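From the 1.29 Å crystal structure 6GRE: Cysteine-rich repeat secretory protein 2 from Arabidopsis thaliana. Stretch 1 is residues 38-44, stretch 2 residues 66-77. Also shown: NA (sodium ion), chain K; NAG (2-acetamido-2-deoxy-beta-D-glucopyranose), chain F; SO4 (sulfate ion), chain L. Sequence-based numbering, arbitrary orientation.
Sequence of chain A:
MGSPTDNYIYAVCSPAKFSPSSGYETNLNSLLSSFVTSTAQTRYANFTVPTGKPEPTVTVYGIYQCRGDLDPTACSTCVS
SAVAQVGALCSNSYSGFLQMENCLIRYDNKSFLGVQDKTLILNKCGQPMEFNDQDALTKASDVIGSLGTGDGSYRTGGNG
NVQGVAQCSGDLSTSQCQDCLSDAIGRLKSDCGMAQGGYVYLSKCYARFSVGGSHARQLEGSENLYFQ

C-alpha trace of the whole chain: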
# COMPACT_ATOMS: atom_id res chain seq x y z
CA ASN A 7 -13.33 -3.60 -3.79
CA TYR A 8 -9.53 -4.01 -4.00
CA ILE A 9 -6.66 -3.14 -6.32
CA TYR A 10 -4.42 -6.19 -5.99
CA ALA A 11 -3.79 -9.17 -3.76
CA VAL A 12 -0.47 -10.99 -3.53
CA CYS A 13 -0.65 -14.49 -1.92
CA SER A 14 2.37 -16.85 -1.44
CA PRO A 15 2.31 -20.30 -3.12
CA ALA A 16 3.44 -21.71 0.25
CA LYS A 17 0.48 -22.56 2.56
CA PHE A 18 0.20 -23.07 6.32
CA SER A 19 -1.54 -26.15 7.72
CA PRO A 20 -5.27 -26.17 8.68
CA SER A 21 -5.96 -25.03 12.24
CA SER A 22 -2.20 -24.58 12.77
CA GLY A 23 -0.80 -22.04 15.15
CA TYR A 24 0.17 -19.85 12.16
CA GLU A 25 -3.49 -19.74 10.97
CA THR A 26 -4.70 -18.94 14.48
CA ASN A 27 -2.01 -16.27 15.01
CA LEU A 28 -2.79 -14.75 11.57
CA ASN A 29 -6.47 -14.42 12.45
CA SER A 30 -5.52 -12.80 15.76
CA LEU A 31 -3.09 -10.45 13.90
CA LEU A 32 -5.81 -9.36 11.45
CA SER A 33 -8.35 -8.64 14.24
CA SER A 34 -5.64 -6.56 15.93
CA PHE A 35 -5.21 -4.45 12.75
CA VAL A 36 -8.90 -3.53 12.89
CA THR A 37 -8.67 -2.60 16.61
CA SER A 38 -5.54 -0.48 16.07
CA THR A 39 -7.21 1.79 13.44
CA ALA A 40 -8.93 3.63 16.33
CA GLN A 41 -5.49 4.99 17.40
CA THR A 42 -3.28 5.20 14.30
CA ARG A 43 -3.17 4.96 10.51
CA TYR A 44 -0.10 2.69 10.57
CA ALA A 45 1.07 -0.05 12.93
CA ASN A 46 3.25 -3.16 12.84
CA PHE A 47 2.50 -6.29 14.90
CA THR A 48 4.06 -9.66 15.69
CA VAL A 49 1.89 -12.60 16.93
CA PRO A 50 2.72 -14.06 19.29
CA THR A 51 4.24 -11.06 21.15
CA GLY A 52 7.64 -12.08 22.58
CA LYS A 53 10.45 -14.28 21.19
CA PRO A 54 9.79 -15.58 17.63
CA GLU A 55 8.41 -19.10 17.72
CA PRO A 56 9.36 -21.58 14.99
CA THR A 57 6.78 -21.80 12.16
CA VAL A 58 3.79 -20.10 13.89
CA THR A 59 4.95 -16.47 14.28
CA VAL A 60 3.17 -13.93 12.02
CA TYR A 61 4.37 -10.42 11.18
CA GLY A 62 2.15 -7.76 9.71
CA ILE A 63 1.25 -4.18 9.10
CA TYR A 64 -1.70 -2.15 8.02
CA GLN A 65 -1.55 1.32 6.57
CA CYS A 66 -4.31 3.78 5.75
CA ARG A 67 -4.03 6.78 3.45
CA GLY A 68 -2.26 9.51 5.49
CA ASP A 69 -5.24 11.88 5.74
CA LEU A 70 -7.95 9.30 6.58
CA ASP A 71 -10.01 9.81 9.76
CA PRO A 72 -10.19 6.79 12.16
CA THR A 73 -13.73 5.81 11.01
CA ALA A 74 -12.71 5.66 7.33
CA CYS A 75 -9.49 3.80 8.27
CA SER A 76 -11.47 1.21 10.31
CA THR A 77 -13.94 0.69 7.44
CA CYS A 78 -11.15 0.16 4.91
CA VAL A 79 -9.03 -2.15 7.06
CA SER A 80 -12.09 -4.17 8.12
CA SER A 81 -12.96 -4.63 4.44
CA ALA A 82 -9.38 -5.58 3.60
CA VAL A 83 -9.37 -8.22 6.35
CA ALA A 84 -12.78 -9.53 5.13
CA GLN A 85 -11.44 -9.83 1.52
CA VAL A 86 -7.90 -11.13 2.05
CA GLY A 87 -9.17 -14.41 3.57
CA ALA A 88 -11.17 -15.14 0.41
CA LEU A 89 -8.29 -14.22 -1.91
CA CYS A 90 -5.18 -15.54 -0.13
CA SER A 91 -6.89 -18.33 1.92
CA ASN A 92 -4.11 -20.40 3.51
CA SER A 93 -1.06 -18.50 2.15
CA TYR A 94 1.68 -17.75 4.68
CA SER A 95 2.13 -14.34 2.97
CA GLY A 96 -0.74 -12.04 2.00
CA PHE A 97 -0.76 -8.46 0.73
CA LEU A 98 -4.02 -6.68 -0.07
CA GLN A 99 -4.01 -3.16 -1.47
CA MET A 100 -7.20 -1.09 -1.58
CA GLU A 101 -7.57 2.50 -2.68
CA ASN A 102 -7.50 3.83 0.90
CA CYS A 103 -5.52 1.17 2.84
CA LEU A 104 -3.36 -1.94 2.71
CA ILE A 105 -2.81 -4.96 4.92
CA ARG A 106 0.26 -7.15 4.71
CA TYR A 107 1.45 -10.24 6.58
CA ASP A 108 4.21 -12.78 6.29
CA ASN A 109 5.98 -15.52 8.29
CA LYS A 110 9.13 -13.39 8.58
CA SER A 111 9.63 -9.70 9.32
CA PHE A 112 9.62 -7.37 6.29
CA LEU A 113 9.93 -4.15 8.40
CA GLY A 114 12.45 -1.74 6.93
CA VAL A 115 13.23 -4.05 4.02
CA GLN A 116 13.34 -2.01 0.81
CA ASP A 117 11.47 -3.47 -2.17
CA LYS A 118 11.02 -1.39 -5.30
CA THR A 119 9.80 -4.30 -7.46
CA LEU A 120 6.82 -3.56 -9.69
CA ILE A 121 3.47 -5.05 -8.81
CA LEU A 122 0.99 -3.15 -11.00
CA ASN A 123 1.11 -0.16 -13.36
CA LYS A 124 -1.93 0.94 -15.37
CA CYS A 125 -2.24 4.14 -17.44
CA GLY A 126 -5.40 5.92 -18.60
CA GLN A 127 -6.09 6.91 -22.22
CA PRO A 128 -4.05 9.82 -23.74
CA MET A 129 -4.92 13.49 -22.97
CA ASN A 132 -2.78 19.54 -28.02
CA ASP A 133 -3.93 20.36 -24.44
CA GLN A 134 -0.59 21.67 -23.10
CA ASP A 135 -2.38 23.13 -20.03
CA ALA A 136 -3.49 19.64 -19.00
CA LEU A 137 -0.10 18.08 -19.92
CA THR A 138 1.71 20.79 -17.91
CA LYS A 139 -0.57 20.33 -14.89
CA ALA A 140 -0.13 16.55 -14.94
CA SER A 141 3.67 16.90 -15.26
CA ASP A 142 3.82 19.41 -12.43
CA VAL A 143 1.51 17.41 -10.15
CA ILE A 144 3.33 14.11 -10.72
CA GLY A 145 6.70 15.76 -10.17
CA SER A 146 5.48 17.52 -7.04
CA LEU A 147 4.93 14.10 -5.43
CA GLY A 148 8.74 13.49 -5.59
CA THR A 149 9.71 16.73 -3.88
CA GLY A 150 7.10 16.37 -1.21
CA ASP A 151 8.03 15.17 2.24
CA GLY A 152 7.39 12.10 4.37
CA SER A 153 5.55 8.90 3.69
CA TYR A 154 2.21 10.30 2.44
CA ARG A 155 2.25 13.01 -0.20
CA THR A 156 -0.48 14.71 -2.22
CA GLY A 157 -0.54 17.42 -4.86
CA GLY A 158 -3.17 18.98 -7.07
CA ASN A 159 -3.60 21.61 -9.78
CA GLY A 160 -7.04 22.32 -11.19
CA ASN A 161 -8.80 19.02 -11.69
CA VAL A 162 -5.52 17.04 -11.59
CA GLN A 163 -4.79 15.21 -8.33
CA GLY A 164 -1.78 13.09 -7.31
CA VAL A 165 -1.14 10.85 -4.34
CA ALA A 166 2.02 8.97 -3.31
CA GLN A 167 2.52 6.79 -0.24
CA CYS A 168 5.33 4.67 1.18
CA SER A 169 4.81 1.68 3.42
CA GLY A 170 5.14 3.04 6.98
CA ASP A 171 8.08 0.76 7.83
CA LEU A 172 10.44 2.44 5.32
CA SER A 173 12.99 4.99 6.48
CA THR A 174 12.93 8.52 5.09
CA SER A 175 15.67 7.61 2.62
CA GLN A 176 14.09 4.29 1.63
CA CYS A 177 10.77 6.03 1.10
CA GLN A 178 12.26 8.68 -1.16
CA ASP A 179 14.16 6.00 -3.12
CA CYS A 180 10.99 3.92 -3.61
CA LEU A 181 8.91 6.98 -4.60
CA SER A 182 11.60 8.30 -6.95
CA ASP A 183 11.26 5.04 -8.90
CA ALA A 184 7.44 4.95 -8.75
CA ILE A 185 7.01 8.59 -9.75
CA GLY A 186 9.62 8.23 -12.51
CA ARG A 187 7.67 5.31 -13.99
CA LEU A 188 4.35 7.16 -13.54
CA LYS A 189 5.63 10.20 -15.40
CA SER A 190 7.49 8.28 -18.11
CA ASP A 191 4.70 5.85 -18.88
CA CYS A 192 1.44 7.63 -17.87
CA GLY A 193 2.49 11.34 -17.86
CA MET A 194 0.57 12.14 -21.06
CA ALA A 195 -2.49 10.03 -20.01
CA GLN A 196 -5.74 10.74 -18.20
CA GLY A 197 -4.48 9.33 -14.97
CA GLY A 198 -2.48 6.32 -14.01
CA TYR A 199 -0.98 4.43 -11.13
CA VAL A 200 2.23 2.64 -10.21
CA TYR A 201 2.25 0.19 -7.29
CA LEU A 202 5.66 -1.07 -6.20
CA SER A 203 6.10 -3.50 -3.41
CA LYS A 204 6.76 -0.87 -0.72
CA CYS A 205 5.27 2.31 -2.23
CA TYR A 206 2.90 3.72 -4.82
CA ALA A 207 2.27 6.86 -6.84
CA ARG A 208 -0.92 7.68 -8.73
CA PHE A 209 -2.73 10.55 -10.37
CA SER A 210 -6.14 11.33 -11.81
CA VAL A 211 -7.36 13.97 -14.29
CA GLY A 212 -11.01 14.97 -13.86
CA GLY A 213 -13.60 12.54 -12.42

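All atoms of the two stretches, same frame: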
# COMPACT_ATOMS: atom_id res chain seq x y z
N SER A 38 -6.59 -1.49 16.04
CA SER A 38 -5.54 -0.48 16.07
C SER A 38 -5.94 0.79 15.28
O SER A 38 -5.44 1.87 15.58
CB SER A 38 -4.25 -1.07 15.55
OG SER A 38 -3.18 -0.15 15.65
N THR A 39 -6.84 0.67 14.31
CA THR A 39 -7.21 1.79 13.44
C THR A 39 -7.86 2.93 14.24
O THR A 39 -7.90 4.06 13.78
CB THR A 39 -8.14 1.35 12.32
OG1 THR A 39 -9.37 0.89 12.89
CG2 THR A 39 -7.56 0.25 11.46
N ALA A 40 -8.36 2.62 15.45
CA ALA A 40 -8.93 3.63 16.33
C ALA A 40 -7.85 4.63 16.76
O ALA A 40 -8.16 5.79 17.03
CB ALA A 40 -9.58 2.97 17.52
N GLN A 41 -6.59 4.19 16.85
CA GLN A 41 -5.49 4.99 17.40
C GLN A 41 -4.57 5.56 16.32
O GLN A 41 -4.01 6.64 16.49
CB GLN A 41 -4.65 4.14 18.36
CG GLN A 41 -5.43 3.61 19.56
CD GLN A 41 -5.53 2.10 19.54
OE1 GLN A 41 -4.53 1.40 19.69
NE2 GLN A 41 -6.73 1.59 19.34
N THR A 42 -4.36 4.85 15.21
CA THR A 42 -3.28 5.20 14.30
C THR A 42 -3.54 4.65 12.90
O THR A 42 -4.23 3.65 12.72
CB THR A 42 -1.94 4.68 14.83
OG1 THR A 42 -0.89 5.14 13.97
CG2 THR A 42 -1.89 3.17 14.94
N ARG A 43 -2.99 5.35 11.90
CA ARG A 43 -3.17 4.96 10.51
C ARG A 43 -2.13 3.92 10.07
O ARG A 43 -2.24 3.40 8.97
CB ARG A 43 -3.01 6.17 9.60
CG ARG A 43 -4.11 7.21 9.79
CD ARG A 43 -3.81 8.41 8.90
NE ARG A 43 -4.71 9.51 9.20
CZ ARG A 43 -4.40 10.53 9.98
NH1 ARG A 43 -3.22 10.64 10.54
NH2 ARG A 43 -5.31 11.46 10.18
N TYR A 44 -1.11 3.66 10.89
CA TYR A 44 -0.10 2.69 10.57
C TYR A 44 0.35 2.02 11.87
O TYR A 44 0.61 2.70 12.83
CB TYR A 44 1.11 3.32 9.88
CG TYR A 44 2.31 2.42 9.86
CD1 TYR A 44 2.42 1.37 8.95
CD2 TYR A 44 3.31 2.54 10.82
CE1 TYR A 44 3.50 0.51 8.96
CE2 TYR A 44 4.39 1.68 10.84
CZ TYR A 44 4.49 0.66 9.92
OH TYR A 44 5.56 -0.18 9.97
N CYS A 66 -3.27 2.98 6.39
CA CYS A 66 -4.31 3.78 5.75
C CYS A 66 -3.67 4.99 5.08
O CYS A 66 -2.64 5.48 5.52
CB CYS A 66 -5.34 4.23 6.78
SG CYS A 66 -6.32 2.84 7.38
N ARG A 67 -4.36 5.51 4.06
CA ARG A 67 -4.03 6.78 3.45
C ARG A 67 -3.83 7.80 4.58
O ARG A 67 -4.58 7.81 5.57
CB ARG A 67 -5.16 7.16 2.49
CG ARG A 67 -4.74 7.58 1.09
CD ARG A 67 -5.97 8.01 0.31
NE ARG A 67 -6.61 9.15 0.96
CZ ARG A 67 -7.87 9.52 0.81
NH1 ARG A 67 -8.71 8.79 0.09
NH2 ARG A 67 -8.29 10.63 1.40
N GLY A 68 -2.83 8.68 4.43
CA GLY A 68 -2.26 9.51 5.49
C GLY A 68 -3.18 10.61 6.02
O GLY A 68 -2.90 11.18 7.09
N ASP A 69 -4.30 10.85 5.34
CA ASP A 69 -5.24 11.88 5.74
C ASP A 69 -6.59 11.28 6.15
O ASP A 69 -7.55 12.02 6.38
CB ASP A 69 -5.41 12.88 4.60
CG ASP A 69 -5.85 12.26 3.29
OD1 ASP A 69 -5.87 11.01 3.18
OD2 ASP A 69 -6.12 13.03 2.35
N LEU A 70 -6.70 9.95 6.23
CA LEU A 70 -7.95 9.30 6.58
C LEU A 70 -8.27 9.50 8.07
O LEU A 70 -7.40 9.34 8.92
CB LEU A 70 -7.84 7.79 6.32
CG LEU A 70 -8.15 7.25 4.93
CD1 LEU A 70 -8.59 5.80 5.06
CD2 LEU A 70 -9.21 8.05 4.18
N ASP A 71 -9.54 9.78 8.38
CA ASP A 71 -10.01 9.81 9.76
C ASP A 71 -10.14 8.38 10.28
O ASP A 71 -10.22 7.45 9.48
CB ASP A 71 -11.34 10.57 9.85
CG ASP A 71 -12.39 9.99 8.93
OD1 ASP A 71 -12.37 10.32 7.72
OD2 ASP A 71 -13.17 9.17 9.40
N PRO A 72 -10.19 8.15 11.62
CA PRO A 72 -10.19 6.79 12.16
C PRO A 72 -11.37 5.94 11.66
O PRO A 72 -11.20 4.74 11.44
CB PRO A 72 -10.23 6.99 13.68
CG PRO A 72 -9.72 8.40 13.89
CD PRO A 72 -10.19 9.17 12.68
N THR A 73 -12.54 6.55 11.47
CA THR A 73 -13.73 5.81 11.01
C THR A 73 -13.50 5.23 9.61
O THR A 73 -13.84 4.08 9.34
CB THR A 73 -14.98 6.70 11.06
OG1 THR A 73 -15.18 6.97 12.44
CG2 THR A 73 -16.20 6.05 10.44
N ALA A 74 -12.98 6.06 8.71
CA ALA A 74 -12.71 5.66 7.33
C ALA A 74 -11.61 4.59 7.31
O ALA A 74 -11.68 3.67 6.51
CB ALA A 74 -12.30 6.87 6.52
N CYS A 75 -10.62 4.73 8.19
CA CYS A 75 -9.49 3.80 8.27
C CYS A 75 -10.02 2.44 8.77
O CYS A 75 -9.73 1.40 8.19
CB CYS A 75 -8.40 4.38 9.16
SG CYS A 75 -6.91 3.38 9.31
N SER A 76 -10.85 2.45 9.82
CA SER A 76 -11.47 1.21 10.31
C SER A 76 -12.26 0.51 9.21
O SER A 76 -12.11 -0.69 9.02
CB SER A 76 -12.35 1.47 11.50
OG SER A 76 -11.66 2.27 12.44
N THR A 77 -13.10 1.26 8.48
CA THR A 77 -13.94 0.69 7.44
C THR A 77 -13.08 -0.00 6.37
O THR A 77 -13.38 -1.11 5.92
CB THR A 77 -14.84 1.75 6.81
OG1 THR A 77 -15.66 2.26 7.87
CG2 THR A 77 -15.68 1.20 5.68
NA NA K . -5.49 12.80 0.44
C1 NAG F . 6.98 -1.55 15.08
C2 NAG F . 7.81 -0.28 14.85
C3 NAG F . 8.65 0.07 16.09
C4 NAG F . 7.89 -0.14 17.41
C5 NAG F . 7.17 -1.49 17.44
C6 NAG F . 6.39 -1.76 18.73
C7 NAG F . 8.33 -0.15 12.41
C8 NAG F . 9.46 -0.30 11.42
N2 NAG F . 8.68 -0.42 13.70
O3 NAG F . 9.03 1.45 15.97
O4 NAG F . 8.81 -0.06 18.50
O5 NAG F . 6.27 -1.54 16.32
O6 NAG F . 5.08 -1.17 18.64
O7 NAG F . 7.19 0.19 12.05
S SO4 L . -0.45 8.29 11.89
O1 SO4 L . -0.72 9.22 10.75
O2 SO4 L . 0.42 7.16 11.48
O3 SO4 L . 0.20 9.05 12.99
O4 SO4 L . -1.76 7.79 12.40

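What makes Arg-43 the centre of this contact? It has the largest area covered by the other stretch, and its extended side chain (m, t, t) runs along the turn from Arg-67 to Leu-70, where backbone carbonyl oxygens, each with a partial negative charge, face the guanidinium. Arg-43 NE donates to Leu-70 O at 2.7 Å, and Arg-43 NH2 adds a weak bond to the same Leu-70 O at 3.2 Å. That oxygen lies at the guanidinium edge, near its plane, where the N-H groups point. Gly-68 O sits over one face instead; at 3.2 Å from Arg-43 NE it is close, but the angle is too poor for a hydrogen bond.

How is the backbone of Arg-43 held? Cys-66 N donates to Arg-43 O at 2.8 Å in a nearly straight bond, bringing the two CA atoms to 5.0 Å. A sulfate, probably from the crystallisation liquor, accepts from Arg-43 N through O4 (2.8 Å) and from Arg-43 NH1 through O1 (2.9 Å), so it binds both the backbone and the side-chain tip.

What does Thr-39 contribute at the helix? Its CB points toward stretch 2, and Thr-39 OG1 comes within 2.7 Å of Ser-76 OG. Ser-76 OG donates to Pro-72 O one turn back, at 2.7 Å, which ties this hydroxyl to its own helix. Van der Waals contacts continue nearby, with Thr-39 CB 3.8 Å from Cys-75 SG and Pro-72 CB 3.7 Å from the backbone oxygen Thr-39 O.

What keeps the second stretch in shape to receive both residues? The Cys-66 SG to Cys-75 SG disulfide, 2.1 Å long, links the segment that pairs with Arg-43 to the helix beside Thr-39. Asp-71 caps that helix, its OD2 accepting from Ala-74 N at 3.2 Å. Within the turn, Leu-70 N donates to Arg-67 O at 3.1 Å.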